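Local coordinates for protein putative peptidase (Chlamydophila abortus, PDB 3CE2) that is a putative zinc metallopeptidase of the M3B (oligopeptidase F) family that probably degrades small bioactive peptides, at residues A35-A38 against D39-F43; Y87-A90 against H91-D95; T329-E332 against A333-I337. All coordinates share one frame; numbering follows the deposited sequence.

Interaction 1: residues A35-A38 against D39-F43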
# COMPACT_ATOMS: atom_id res chain seq x y z
N ALA A 35 25.84 -22.85 3.33
CA ALA A 35 25.95 -22.22 2.00
C ALA A 35 25.62 -20.73 2.00
O ALA A 35 26.35 -19.93 1.41
CB ALA A 35 25.06 -22.95 1.00
N TRP A 36 24.51 -20.38 2.64
CA TRP A 36 24.13 -18.98 2.87
C TRP A 36 25.28 -18.23 3.50
O TRP A 36 25.64 -17.12 3.07
CB TRP A 36 22.93 -18.89 3.82
CG TRP A 36 22.56 -17.45 4.08
CD1 TRP A 36 21.71 -16.69 3.34
CD2 TRP A 36 23.06 -16.59 5.11
NE1 TRP A 36 21.64 -15.42 3.83
CE2 TRP A 36 22.46 -15.33 4.93
CE3 TRP A 36 23.93 -16.76 6.18
CZ2 TRP A 36 22.70 -14.24 5.78
CZ3 TRP A 36 24.19 -15.67 7.02
CH2 TRP A 36 23.58 -14.44 6.81
N LYS A 37 25.84 -18.82 4.55
CA LYS A 37 26.93 -18.21 5.28
C LYS A 37 28.14 -18.16 4.37
O LYS A 37 28.84 -17.15 4.30
CB LYS A 37 27.24 -19.03 6.53
CG LYS A 37 28.43 -18.52 7.31
CD LYS A 37 28.28 -17.05 7.71
CE LYS A 37 29.29 -16.68 8.80
NZ LYS A 37 29.48 -15.22 8.88
N ALA A 38 28.37 -19.26 3.66
CA ALA A 38 29.45 -19.36 2.68
C ALA A 38 29.36 -18.18 1.68
O ALA A 38 30.33 -17.43 1.49
CB ALA A 38 29.38 -20.70 1.96
N ASP A 39 28.20 -18.03 1.06
CA ASP A 39 27.95 -16.94 0.15
C ASP A 39 28.15 -15.56 0.81
O ASP A 39 28.87 -14.73 0.26
CB ASP A 39 26.54 -17.05 -0.42
CG ASP A 39 26.51 -16.81 -1.92
OD1 ASP A 39 27.41 -17.34 -2.61
OD2 ASP A 39 25.59 -16.09 -2.39
N LEU A 40 27.52 -15.31 1.96
CA LEU A 40 27.70 -14.04 2.67
C LEU A 40 29.17 -13.72 2.78
O LEU A 40 29.59 -12.56 2.73
CB LEU A 40 27.11 -14.11 4.08
CG LEU A 40 27.22 -12.82 4.92
CD1 LEU A 40 26.09 -11.83 4.62
CD2 LEU A 40 27.27 -13.10 6.43
N ASP A 41 29.96 -14.78 2.93
CA ASP A 41 31.41 -14.67 3.09
C ASP A 41 32.11 -14.08 1.85
O ASP A 41 32.95 -13.18 2.01
CB ASP A 41 32.02 -16.02 3.50
CG ASP A 41 31.77 -16.36 4.98
OD1 ASP A 41 31.33 -15.48 5.75
OD2 ASP A 41 32.03 -17.52 5.38
N SER A 42 31.77 -14.55 0.64
CA SER A 42 32.44 -14.10 -0.61
C SER A 42 32.74 -12.62 -0.59
O SER A 42 33.72 -12.16 -1.17
CB SER A 42 31.60 -14.38 -1.87
OG SER A 42 30.42 -15.11 -1.60
N PHE A 43 31.87 -11.86 0.07
CA PHE A 43 32.02 -10.42 0.09
C PHE A 43 33.28 -9.95 0.83
O PHE A 43 33.86 -8.92 0.47
CB PHE A 43 30.75 -9.76 0.66
CG PHE A 43 29.64 -9.71 -0.33
CD1 PHE A 43 29.75 -8.94 -1.47
CD2 PHE A 43 28.48 -10.45 -0.13
CE1 PHE A 43 28.73 -8.89 -2.39
CE2 PHE A 43 27.45 -10.40 -1.05
CZ PHE A 43 27.57 -9.62 -2.18

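Interaction 2: residues Y87-A90 against H91-D95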
# COMPACT_ATOMS: atom_id res chain seq x y z
N TYR A 87 19.46 -11.49 1.61
CA TYR A 87 18.55 -10.87 2.54
C TYR A 87 17.29 -11.70 2.72
O TYR A 87 16.88 -12.04 3.83
CB TYR A 87 18.16 -9.50 2.07
CG TYR A 87 17.34 -8.80 3.09
CD1 TYR A 87 17.95 -8.01 4.08
CD2 TYR A 87 15.94 -8.94 3.11
CE1 TYR A 87 17.19 -7.35 5.04
CE2 TYR A 87 15.17 -8.29 4.07
CZ TYR A 87 15.81 -7.50 5.03
OH TYR A 87 15.07 -6.86 5.98
N VAL A 88 16.68 -12.02 1.60
CA VAL A 88 15.43 -12.70 1.58
C VAL A 88 15.58 -13.99 2.34
O VAL A 88 14.74 -14.34 3.17
CB VAL A 88 14.98 -12.92 0.12
CG1 VAL A 88 13.93 -14.01 0.03
CG2 VAL A 88 14.46 -11.59 -0.47
N TYR A 89 16.67 -14.70 2.09
CA TYR A 89 16.90 -15.98 2.75
C TYR A 89 16.98 -15.83 4.28
O TYR A 89 16.37 -16.59 5.01
CB TYR A 89 18.18 -16.64 2.26
CG TYR A 89 18.44 -17.95 2.94
CD1 TYR A 89 17.95 -19.12 2.41
CD2 TYR A 89 19.15 -18.01 4.14
CE1 TYR A 89 18.15 -20.32 3.02
CE2 TYR A 89 19.36 -19.21 4.78
CZ TYR A 89 18.86 -20.37 4.20
OH TYR A 89 19.05 -21.60 4.78
N ALA A 90 17.77 -14.86 4.74
CA ALA A 90 17.91 -14.61 6.18
C ALA A 90 16.58 -14.16 6.84
O ALA A 90 16.18 -14.67 7.89
CB ALA A 90 18.99 -13.58 6.42
N HIS A 91 15.92 -13.21 6.19
CA HIS A 91 14.65 -12.66 6.69
C HIS A 91 13.54 -13.72 6.76
O HIS A 91 12.78 -13.78 7.72
CB HIS A 91 14.24 -11.46 5.83
CG HIS A 91 12.81 -11.07 5.95
ND1 HIS A 91 11.85 -11.46 5.03
CD2 HIS A 91 12.16 -10.33 6.88
CE1 HIS A 91 10.67 -10.98 5.40
NE2 HIS A 91 10.83 -10.29 6.52
N LEU A 92 13.46 -14.57 5.74
CA LEU A 92 12.46 -15.62 5.74
C LEU A 92 12.76 -16.59 6.88
O LEU A 92 11.85 -17.07 7.55
CB LEU A 92 12.44 -16.37 4.41
CG LEU A 92 11.98 -15.72 3.11
CD1 LEU A 92 12.06 -16.76 1.97
CD2 LEU A 92 10.58 -15.14 3.23
N THR A 93 14.05 -16.90 7.07
CA THR A 93 14.50 -17.84 8.11
C THR A 93 14.13 -17.31 9.50
O THR A 93 13.52 -18.01 10.31
CB THR A 93 16.04 -18.12 8.00
OG1 THR A 93 16.31 -18.90 6.83
CG2 THR A 93 16.56 -18.88 9.23
N HIS A 94 14.49 -16.06 9.75
CA HIS A 94 14.14 -15.33 10.94
C HIS A 94 12.65 -15.35 11.25
O HIS A 94 12.26 -15.44 12.40
CB HIS A 94 14.64 -13.89 10.81
CG HIS A 94 14.17 -12.97 11.89
ND1 HIS A 94 14.57 -13.10 13.21
CD2 HIS A 94 13.36 -11.88 11.85
CE1 HIS A 94 14.02 -12.13 13.92
NE2 HIS A 94 13.28 -11.38 13.12
N ASP A 95 11.81 -15.25 10.23
CA ASP A 95 10.38 -15.13 10.49
C ASP A 95 9.74 -16.45 10.88
O ASP A 95 8.61 -16.48 11.40
CB ASP A 95 9.68 -14.52 9.28
CG ASP A 95 9.90 -13.02 9.17
OD1 ASP A 95 10.44 -12.43 10.13
OD2 ASP A 95 9.53 -12.44 8.13

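Interaction 3: residues T329-E332 against A333-I337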
# COMPACT_ATOMS: atom_id res chain seq x y z
N THR A 329 -10.52 -26.02 6.04
CA THR A 329 -9.17 -26.57 6.07
C THR A 329 -8.31 -25.82 5.05
O THR A 329 -8.84 -25.13 4.18
CB THR A 329 -9.11 -28.08 5.70
OG1 THR A 329 -9.65 -28.27 4.38
CG2 THR A 329 -9.88 -28.91 6.69
N PHE A 330 -7.00 -25.95 5.15
CA PHE A 330 -6.18 -25.35 4.14
C PHE A 330 -6.66 -25.84 2.78
O PHE A 330 -6.99 -25.05 1.89
CB PHE A 330 -4.70 -25.66 4.34
CG PHE A 330 -3.81 -24.74 3.56
CD1 PHE A 330 -3.57 -23.44 4.01
CD2 PHE A 330 -3.29 -25.14 2.33
CE1 PHE A 330 -2.78 -22.58 3.29
CE2 PHE A 330 -2.50 -24.30 1.61
CZ PHE A 330 -2.24 -23.01 2.08
N GLN A 331 -6.74 -27.16 2.64
CA GLN A 331 -7.23 -27.78 1.42
C GLN A 331 -8.47 -27.07 0.95
O GLN A 331 -8.54 -26.66 -0.21
CB GLN A 331 -7.54 -29.25 1.64
CG GLN A 331 -7.61 -30.04 0.33
CD GLN A 331 -6.60 -29.54 -0.71
OE1 GLN A 331 -5.39 -29.53 -0.48
NE2 GLN A 331 -7.11 -29.09 -1.86
N GLU A 332 -9.44 -26.92 1.84
CA GLU A 332 -10.69 -26.30 1.42
C GLU A 332 -10.51 -24.87 0.99
O GLU A 332 -11.18 -24.41 0.09
CB GLU A 332 -11.73 -26.37 2.53
CG GLU A 332 -12.55 -27.64 2.54
CD GLU A 332 -12.97 -28.03 3.96
OE1 GLU A 332 -12.75 -27.23 4.91
OE2 GLU A 332 -13.53 -29.14 4.11
N ALA A 333 -9.61 -24.15 1.65
CA ALA A 333 -9.36 -22.76 1.28
C ALA A 333 -8.90 -22.73 -0.17
O ALA A 333 -9.44 -22.00 -1.00
CB ALA A 333 -8.33 -22.12 2.19
N VAL A 334 -7.91 -23.56 -0.47
CA VAL A 334 -7.41 -23.70 -1.82
C VAL A 334 -8.51 -24.04 -2.85
O VAL A 334 -8.61 -23.40 -3.89
CB VAL A 334 -6.29 -24.73 -1.90
CG1 VAL A 334 -5.81 -24.85 -3.33
CG2 VAL A 334 -5.14 -24.32 -0.97
N ASP A 335 -9.34 -25.02 -2.57
CA ASP A 335 -10.41 -25.37 -3.50
C ASP A 335 -11.29 -24.17 -3.76
O ASP A 335 -11.77 -23.96 -4.88
CB ASP A 335 -11.26 -26.52 -2.96
CG ASP A 335 -10.47 -27.81 -2.82
OD1 ASP A 335 -9.41 -27.91 -3.47
OD2 ASP A 335 -10.92 -28.71 -2.06
N LEU A 336 -11.49 -23.37 -2.71
CA LEU A 336 -12.30 -22.18 -2.80
C LEU A 336 -11.63 -21.13 -3.70
O LEU A 336 -12.24 -20.63 -4.65
CB LEU A 336 -12.56 -21.62 -1.40
CG LEU A 336 -13.76 -20.68 -1.27
CD1 LEU A 336 -14.99 -21.30 -1.93
CD2 LEU A 336 -14.02 -20.35 0.19
N ILE A 337 -10.37 -20.82 -3.41
CA ILE A 337 -9.62 -19.89 -4.23
C ILE A 337 -9.70 -20.34 -5.68
O ILE A 337 -10.08 -19.58 -6.57
CB ILE A 337 -8.13 -19.85 -3.83
CG1 ILE A 337 -7.96 -19.22 -2.45
CG2 ILE A 337 -7.30 -19.10 -4.86
CD1 ILE A 337 -8.68 -17.92 -2.34

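Interaction 1: residues A35-A38 against D39-F43
Trp36 and Leu40, one turn apart on the short surface helix 33-42, send their side chains the same way, with Trp36 CH2 3.9 Å from Leu40 CD2 and Leu40 CB over one face of the indole. Both have CG anti to the backbone N (chi1 179° for Trp36), which carries the two groups off the helix side by side toward helix 101-120, where Trp36 rests on Asp106 and Leu40 on Ser109 and Leu113. Behind them the backbone is paired in alpha-helical fashion. Asp39 N donates to Ala35 O at 2.7 Å, and Leu40 N to Trp36 O at 2.8 Å; both bonds are nearly straight. Ser42 N reaches Ala38 O weakly, at 3.3 Å. The side-chain polar groups look mostly beyond the turn for their partners. The indole N-H of Trp36 is taken up by the carbonyl of Leu86 on helix 66-96, tying the two helices together. Asp39 OD2 is hydrogen-bonded to the hydroxyl of Tyr30, while its OD1 has a long, weak ion pair with Lys82. On the outer side the charges of Lys37 and Asp41 meet loosely: the lysine chain bends at chi2 (56°) and brings Lys37 NZ to 3.6 Å from Asp41 OD1, a long salt bridge. Ser42 OG is hydrogen-bonded to Lys82 NZ and also turns back along the chain, where Ser42 OG hydrogen-bonds to Asp39 O at 2.5 Å, a length not to be pressed at this resolution.

Interaction 2: residues Y87-A90 against H91-D95
This is a turn near the C-terminal end of the long helix 66-96, in which Thr93 bonds twice to the carbonyl of Tyr89. Tyr89 O accepts from both Thr93 N, at 3.1 Å, and Thr93 OG1, at 2.9 Å, and the two donors arrive from opposite faces of the carbonyl plane. OG1 can turn back to it because it lies beside its own backbone N (chi1 -70°). Thr93 OG1 also sits over one face of the Tyr89 ring, toward the rim, 3.7 Å from Tyr89 CE2. That tyrosine also meets the rings of Trp36 and Tyr30, so helix 33-42 and the N-terminal chain close over it. One residue back, Val88 CG1 lies alongside Leu92 CD1 at 3.9 Å; Leu92 goes on to touch Trp24, Ile26 and Tyr385. On the flank facing helix 101-120, Tyr87 CE2 approaches His91 CB at 3.7 Å. Their ring planes differ by just 15° but are slid apart, with centroids 5.9 Å from each other, so there is little true stacking. A threonine hydroxyl bonded to the carbonyl four residues earlier, alongside the regular backbone bond, is a familiar feature of alpha-helices.

Interaction 3: residues T329-E332 against A333-I337
Phe330 and Val334 meet on the buried side of the first turn of helix 330-340, with Phe330 CE2 3.7 Å from Val334 CG2. The ring swings out with CG anti to the backbone N (chi1 -164°), which brings its CD2-CE2 side next to the CG2 methyl of the valine one turn on; the two side chains run at a slant to each other. The ring is also met edge-to-face by Tyr390, and Lys364 makes a cation-pi contact with it. Next to this pair, Ala333 and Ile337 pack on Ile400 of helix 394-416. The start of the helix is closed by a capping box. Thr329, the N-cap residue, accepts the amide of Glu332 on Thr329 OG1 at 2.9 Å, and in return Glu332 OE1 accepts the Thr329 N-H at 2.8 Å, the donor lying above the carboxylate plane. The first backbone bond across the contact follows from Ala333 N to Thr329 O, also 2.8 Å. On the exposed flank Gln331 bends at chi2 (35°) and brings its amide down the helix to Asp335. Gln331 NE2 gives a weak hydrogen bond to Asp335 OD1 at 3.0 Å, with the amide and carboxylate planes turned 52° from each other. Lys353 of helix 345-357 adds a long, weak ion pair to the same OD1.

All three are local contacts between residues about one turn apart in a helix, and they come in series along the chain. Interactions 1 and 2 lie on consecutive helices, 33-42 and 66-96, with centres 14 Å apart, and they touch directly where the Trp36 indole packs on Tyr89 and Ala90, which brings helix 33-42 against helix 66-96. Interaction 3 is separate, on helix 330-340 in the M3 peptidase part of the chain; its centre is 27 Å from that of interaction 2 and 39 Å from that of interaction 1. Its helix packs beside helix 394-416, the one that carries the zinc ligands His402 and His406.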